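Local coordinates for cytoplasmic protein (PDB 7LPO) that probably hydrolyses steryl beta-glucosides, as a sterylglucosidase of glycoside hydrolase family 5 from the fungal pathogen Cryptococcus neoformans, at residues 211-216 / 275-280; 220-225 / 369-374. All coordinates share one frame; numbering follows the deposited sequence.

Both contacts use helix 206-221, contact 1 along its middle and contact 2 at its C-terminal end, and their centres lie about 12 Å apart. Contact 1 is buried: the helix meets the loop 275-280 through one threonine-to-backbone hydrogen bond and otherwise through aliphatic carbon, including the CB atoms of two aromatic residues, and the backbone of G275. Contact 2 is only partly buried and more polar, with a histidine ring packed against a beta turn and hydrogen-bonded to its backbone, and a lysine reaching a carbonyl. The two touch directly, since F214 CE1 lies 3.6 Å from A222 CB and I277 also borders the ring of Y221. Their segments alternate along the chain.

Contact 1: 211-216 / 275-280; sequences IWTFFF and GLIGCK
A buried helix-to-loop contact joins the middle of helix 206-221 to the loop 275-280, which follows strand 263-267. Its one hydrogen bond across the interface runs from the backbone N of L276 to OG1 of T213, at 2.9 Å and nearly straight with an N-H...O angle of 172°. The hydroxyl lies beside its own backbone N, anti to the carbonyl carbon (chi1 -58°), and is also hydrogen-bonded to the carbonyl O of Q209 one turn earlier in the helix. OG1 thus serves both the helix and the incoming loop, and CB of L276 packs at 3.7 Å from the same oxygen. G275 brings the loop close to the helix: its N is 3.4 Å from CB of W212, and the two CA atoms are 4.5 Å apart. Family 5 hydrolases are built on a TIM barrel; strand 263-267 pairs in parallel with 137-143 and 424-427, as expected of barrel strands, and the loop that follows it packs back on the earlier helix 206-221. From L276 to C279 the loop forms a type II beta turn, with G278 at positive phi. I277, inside that turn, points toward the helix and sets CD1 3.9 Å from CB of F216. Around this apolar end F400 and F404 of helix 400-419 touch both I277 and F216, while the indole of W212 turns away to meet W147 edge-to-face and bonds N208 through NE1.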
loop_
_atom_site.group_PDB
_atom_site.type_symbol
_atom_site.label_atom_id
_atom_site.label_comp_id
_atom_site.label_asym_id
_atom_site.label_seq_id
_atom_site.Cartn_x
_atom_site.Cartn_y
_atom_site.Cartn_z
ATOM N N ILE A 211 14.665 -5.051 -13.793
ATOM C CA ILE A 211 13.387 -5.711 -14.020
ATOM C C ILE A 211 12.294 -4.687 -14.273
ATOM O O ILE A 211 11.454 -4.872 -15.158
ATOM C CB ILE A 211 13.044 -6.630 -12.834
ATOM C CG1 ILE A 211 13.979 -7.836 -12.822
ATOM C CG2 ILE A 211 11.595 -7.101 -12.923
ATOM C CD1 ILE A 211 13.985 -8.605 -11.504
ATOM N N TRP A 212 12.282 -3.598 -13.495
ATOM C CA TRP A 212 11.263 -2.575 -13.682
ATOM C C TRP A 212 11.439 -1.837 -15.004
ATOM O O TRP A 212 10.448 -1.424 -15.610
ATOM C CB TRP A 212 11.291 -1.597 -12.511
ATOM C CG TRP A 212 10.678 -2.132 -11.270
ATOM C CD1 TRP A 212 11.314 -2.399 -10.100
ATOM C CD2 TRP A 212 9.299 -2.478 -11.070
ATOM N NE1 TRP A 212 10.415 -2.882 -9.176
ATOM C CE2 TRP A 212 9.173 -2.944 -9.748
ATOM C CE3 TRP A 212 8.159 -2.438 -11.883
ATOM C CZ2 TRP A 212 7.955 -3.358 -9.210
ATOM C CZ3 TRP A 212 6.950 -2.846 -11.348
ATOM C CH2 TRP A 212 6.858 -3.304 -10.023
ATOM N N THR A 213 12.679 -1.655 -15.465
ATOM C CA THR A 213 12.893 -1.054 -16.779
ATOM C C THR A 213 12.348 -1.963 -17.880
ATOM O O THR A 213 11.736 -1.486 -18.847
ATOM C CB THR A 213 14.384 -0.777 -16.987
ATOM O OG1 THR A 213 14.878 0.090 -15.960
ATOM C CG2 THR A 213 14.651 -0.114 -18.324
ATOM N N PHE A 214 12.560 -3.277 -17.739
ATOM C CA PHE A 214 11.930 -4.252 -18.625
ATOM C C PHE A 214 10.412 -4.104 -18.596
ATOM O O PHE A 214 9.767 -3.926 -19.634
ATOM C CB PHE A 214 12.333 -5.680 -18.206
ATOM C CG PHE A 214 13.742 -6.086 -18.579
ATOM C CD1 PHE A 214 14.533 -5.314 -19.409
ATOM C CD2 PHE A 214 14.267 -7.283 -18.102
ATOM C CE1 PHE A 214 15.821 -5.732 -19.766
ATOM C CE2 PHE A 214 15.560 -7.697 -18.446
ATOM C CZ PHE A 214 16.333 -6.922 -19.274
ATOM N N PHE A 215 9.827 -4.164 -17.394
ATOM C CA PHE A 215 8.372 -4.216 -17.250
ATOM C C PHE A 215 7.684 -3.042 -17.940
ATOM O O PHE A 215 6.704 -3.228 -18.671
ATOM C CB PHE A 215 8.008 -4.246 -15.763
ATOM C CG PHE A 215 6.546 -4.505 -15.487
ATOM C CD1 PHE A 215 6.037 -5.798 -15.513
ATOM C CD2 PHE A 215 5.685 -3.458 -15.180
ATOM C CE1 PHE A 215 4.711 -6.047 -15.248
ATOM C CE2 PHE A 215 4.347 -3.708 -14.913
ATOM C CZ PHE A 215 3.866 -5.017 -14.948
ATOM N N PHE A 216 8.155 -1.824 -17.693
ATOM C CA PHE A 216 7.461 -0.630 -18.146
ATOM C C PHE A 216 7.988 -0.083 -19.457
ATOM O O PHE A 216 7.266 0.664 -20.120
ATOM C CB PHE A 216 7.561 0.492 -17.104
ATOM C CG PHE A 216 6.653 0.320 -15.941
ATOM C CD1 PHE A 216 5.286 0.272 -16.112
ATOM C CD2 PHE A 216 7.167 0.198 -14.671
ATOM C CE1 PHE A 216 4.451 0.109 -15.043
ATOM C CE2 PHE A 216 6.330 0.040 -13.589
ATOM C CZ PHE A 216 4.972 0.000 -13.774
ATOM N N GLY A 275 12.514 1.520 -12.010
ATOM C CA GLY A 275 13.765 1.037 -12.562
ATOM C C GLY A 275 14.752 2.155 -12.806
ATOM O O GLY A 275 14.945 3.044 -11.973
ATOM N N LEU A 276 15.391 2.119 -13.966
ATOM C CA LEU A 276 16.332 3.155 -14.356
ATOM C C LEU A 276 15.692 4.245 -15.201
ATOM O O LEU A 276 16.395 5.159 -15.642
ATOM C CB LEU A 276 17.493 2.523 -15.110
ATOM C CG LEU A 276 18.390 1.658 -14.223
ATOM C CD1 LEU A 276 19.364 0.867 -15.060
ATOM C CD2 LEU A 276 19.120 2.532 -13.208
ATOM N N ILE A 277 14.379 4.174 -15.427
ATOM C CA ILE A 277 13.718 5.095 -16.339
ATOM C C ILE A 277 13.788 6.506 -15.777
ATOM O O ILE A 277 13.389 6.757 -14.632
ATOM C CB ILE A 277 12.258 4.682 -16.560
ATOM C CG1 ILE A 277 12.157 3.319 -17.234
ATOM C CG2 ILE A 277 11.552 5.724 -17.389
ATOM C CD1 ILE A 277 10.795 2.671 -17.042
ATOM N N GLY A 278 14.272 7.438 -16.588
ATOM C CA GLY A 278 14.440 8.802 -16.150
ATOM C C GLY A 278 15.747 9.087 -15.457
ATOM O O GLY A 278 15.971 10.232 -15.054
ATOM N N CYS A 279 16.619 8.094 -15.300
ATOM C CA CYS A 279 17.913 8.358 -14.689
ATOM C C CYS A 279 18.657 9.383 -15.529
ATOM O O CYS A 279 18.807 9.212 -16.741
ATOM C CB CYS A 279 18.739 7.080 -14.572
ATOM S SG CYS A 279 20.327 7.370 -13.723
ATOM N N LYS A 280 19.106 10.459 -14.885
ATOM C CA LYS A 280 19.797 11.522 -15.607
ATOM C C LYS A 280 21.265 11.194 -15.835
ATOM O O LYS A 280 21.844 11.623 -16.836
ATOM C CB LYS A 280 19.671 12.842 -14.838
ATOM C CG LYS A 280 18.235 13.282 -14.592
ATOM C CD LYS A 280 17.548 13.677 -15.889
ATOM C CE LYS A 280 16.065 13.985 -15.670
ATOM N NZ LYS A 280 15.179 12.856 -16.110
#

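Contact 2: 220-225 / 369-374; sequences TYAPKC and AHHGVW
NZ of K224 makes a 3.1 Å hydrogen bond with the carbonyl O of H370, and the backbone N of the same lysine donates to NE2 of H371, 3.2 Å away with an N-H...N angle of 159° and close to the imidazole plane. The second ring nitrogen, ND1, is hydrogen-bonded to the carbonyl O of I367, so both nitrogens are engaged and the rotation of the ring is fixed. The imidazole is also enclosed on its two faces. CA of A222 lies over one, 3.8 Å from the ring centroid, with the carbonyl O of Y221 above the rim on that side; CD of K224 lies over the opposite face, offset toward the rim, 4.1 Å from the centroid. Both carbons make CH-pi contacts, and CD of P223 adds a close approach of 3.5 Å to CD2 of H371. The residues that enclose the ring belong to the end of helix 206-221 and the type I beta turn A222-C225, whereas H371 sits where the short, weakly bonded helix 367-370 stops in a Schellman motif with G372 as its C-prime residue. SG of C225 approaches the ring at its edge. The extended K224 chain and the H371 side chain run past one another in opposite senses. On the way CD of K224 packs 3.7 Å from CD2 of H370, whose NE2 is hydrogen-bonded to the carbonyl O of E360.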
loop_
_atom_site.group_PDB
_atom_site.type_symbol
_atom_site.label_atom_id
_atom_site.label_comp_id
_atom_site.label_asym_id
_atom_site.label_seq_id
_atom_site.Cartn_x
_atom_site.Cartn_y
_atom_site.Cartn_z
ATOM N N THR A 220 11.653 0.253 -25.320
ATOM C CA THR A 220 12.415 1.470 -25.566
ATOM C C THR A 220 13.893 1.300 -25.239
ATOM O O THR A 220 14.750 1.744 -26.010
ATOM C CB THR A 220 11.831 2.616 -24.733
ATOM O OG1 THR A 220 10.475 2.845 -25.129
ATOM C CG2 THR A 220 12.644 3.910 -24.886
ATOM N N TYR A 221 14.208 0.645 -24.119
ATOM C CA TYR A 221 15.569 0.598 -23.610
ATOM C C TYR A 221 16.231 -0.762 -23.725
ATOM O O TYR A 221 17.460 -0.827 -23.634
ATOM C CB TYR A 221 15.595 1.043 -22.140
ATOM C CG TYR A 221 15.089 2.454 -21.969
ATOM C CD1 TYR A 221 15.793 3.528 -22.491
ATOM C CD2 TYR A 221 13.892 2.713 -21.317
ATOM C CE1 TYR A 221 15.316 4.825 -22.363
ATOM C CE2 TYR A 221 13.414 3.985 -21.184
ATOM C CZ TYR A 221 14.125 5.044 -21.705
ATOM O OH TYR A 221 13.638 6.333 -21.575
ATOM N N ALA A 222 15.469 -1.838 -23.924
ATOM C CA ALA A 222 16.030 -3.176 -24.136
ATOM C C ALA A 222 15.369 -3.829 -25.346
ATOM O O ALA A 222 14.756 -4.894 -25.236
ATOM C CB ALA A 222 15.859 -4.043 -22.889
ATOM N N PRO A 223 15.467 -3.202 -26.523
ATOM C CA PRO A 223 14.769 -3.741 -27.710
ATOM C C PRO A 223 15.214 -5.139 -28.123
ATOM O O PRO A 223 14.452 -5.858 -28.792
ATOM C CB PRO A 223 15.091 -2.714 -28.806
ATOM C CG PRO A 223 16.315 -1.950 -28.286
ATOM C CD PRO A 223 16.151 -1.926 -26.800
ATOM N N LYS A 224 16.422 -5.544 -27.769
ATOM C CA LYS A 224 16.899 -6.864 -28.136
ATOM C C LYS A 224 16.311 -7.977 -27.276
ATOM O O LYS A 224 16.525 -9.155 -27.589
ATOM C CB LYS A 224 18.423 -6.914 -28.021
ATOM C CG LYS A 224 19.147 -6.001 -28.960
ATOM C CD LYS A 224 20.629 -5.952 -28.645
ATOM C CE LYS A 224 21.258 -4.721 -29.281
ATOM N NZ LYS A 224 22.717 -4.876 -29.469
ATOM N N CYS A 225 15.597 -7.646 -26.199
ATOM C CA CYS A 225 15.156 -8.647 -25.226
ATOM C C CYS A 225 13.822 -9.230 -25.682
ATOM O O CYS A 225 12.738 -8.841 -25.233
ATOM C CB CYS A 225 15.075 -8.037 -23.834
ATOM S SG CYS A 225 16.718 -7.611 -23.182
ATOM N N ALA A 369 25.186 -3.350 -20.950
ATOM C CA ALA A 369 26.363 -3.321 -21.809
ATOM C C ALA A 369 26.018 -3.815 -23.206
ATOM O O ALA A 369 26.494 -3.269 -24.208
ATOM C CB ALA A 369 27.478 -4.178 -21.205
ATOM N N HIS A 370 25.183 -4.850 -23.288
ATOM C CA HIS A 370 24.807 -5.417 -24.572
ATOM C C HIS A 370 24.003 -4.441 -25.413
ATOM O O HIS A 370 23.944 -4.602 -26.632
ATOM C CB HIS A 370 24.009 -6.700 -24.356
ATOM C CG HIS A 370 23.780 -7.478 -25.608
ATOM N ND1 HIS A 370 24.811 -7.885 -26.424
ATOM C CD2 HIS A 370 22.640 -7.920 -26.186
ATOM C CE1 HIS A 370 24.316 -8.554 -27.449
ATOM N NE2 HIS A 370 23.001 -8.580 -27.333
ATOM N N HIS A 371 23.378 -3.447 -24.791
ATOM C CA HIS A 371 22.699 -2.379 -25.505
ATOM C C HIS A 371 23.561 -1.128 -25.622
ATOM O O HIS A 371 23.059 -0.079 -26.030
ATOM C CB HIS A 371 21.368 -2.059 -24.817
ATOM C CG HIS A 371 20.302 -3.068 -25.102
ATOM N ND1 HIS A 371 20.157 -4.226 -24.367
ATOM C CD2 HIS A 371 19.369 -3.126 -26.084
ATOM C CE1 HIS A 371 19.164 -4.941 -24.869
ATOM N NE2 HIS A 371 18.664 -4.292 -25.906
ATOM N N GLY A 372 24.846 -1.218 -25.280
ATOM C CA GLY A 372 25.763 -0.116 -25.480
ATOM C C GLY A 372 25.790 0.922 -24.381
ATOM O O GLY A 372 26.354 2.002 -24.593
ATOM N N VAL A 373 25.204 0.639 -23.216
ATOM C CA VAL A 373 25.229 1.611 -22.128
ATOM C C VAL A 373 26.640 1.763 -21.580
ATOM O O VAL A 373 27.071 2.875 -21.252
ATOM C CB VAL A 373 24.232 1.203 -21.026
ATOM C CG1 VAL A 373 24.360 2.121 -19.801
ATOM C CG2 VAL A 373 22.814 1.228 -21.577
ATOM N N TRP A 374 27.375 0.658 -21.443
ATOM C CA TRP A 374 28.740 0.724 -20.945
ATOM C C TRP A 374 29.574 -0.373 -21.585
ATOM O O TRP A 374 29.052 -1.317 -22.180
ATOM C CB TRP A 374 28.792 0.630 -19.416
ATOM C CG TRP A 374 28.340 -0.655 -18.801
ATOM C CD1 TRP A 374 27.076 -1.169 -18.807
ATOM C CD2 TRP A 374 29.143 -1.579 -18.047
ATOM N NE1 TRP A 374 27.045 -2.356 -18.114
ATOM C CE2 TRP A 374 28.298 -2.627 -17.633
ATOM C CE3 TRP A 374 30.489 -1.617 -17.678
ATOM C CZ2 TRP A 374 28.753 -3.701 -16.876
ATOM C CZ3 TRP A 374 30.942 -2.688 -16.931
ATOM C CH2 TRP A 374 30.077 -3.717 -16.539
#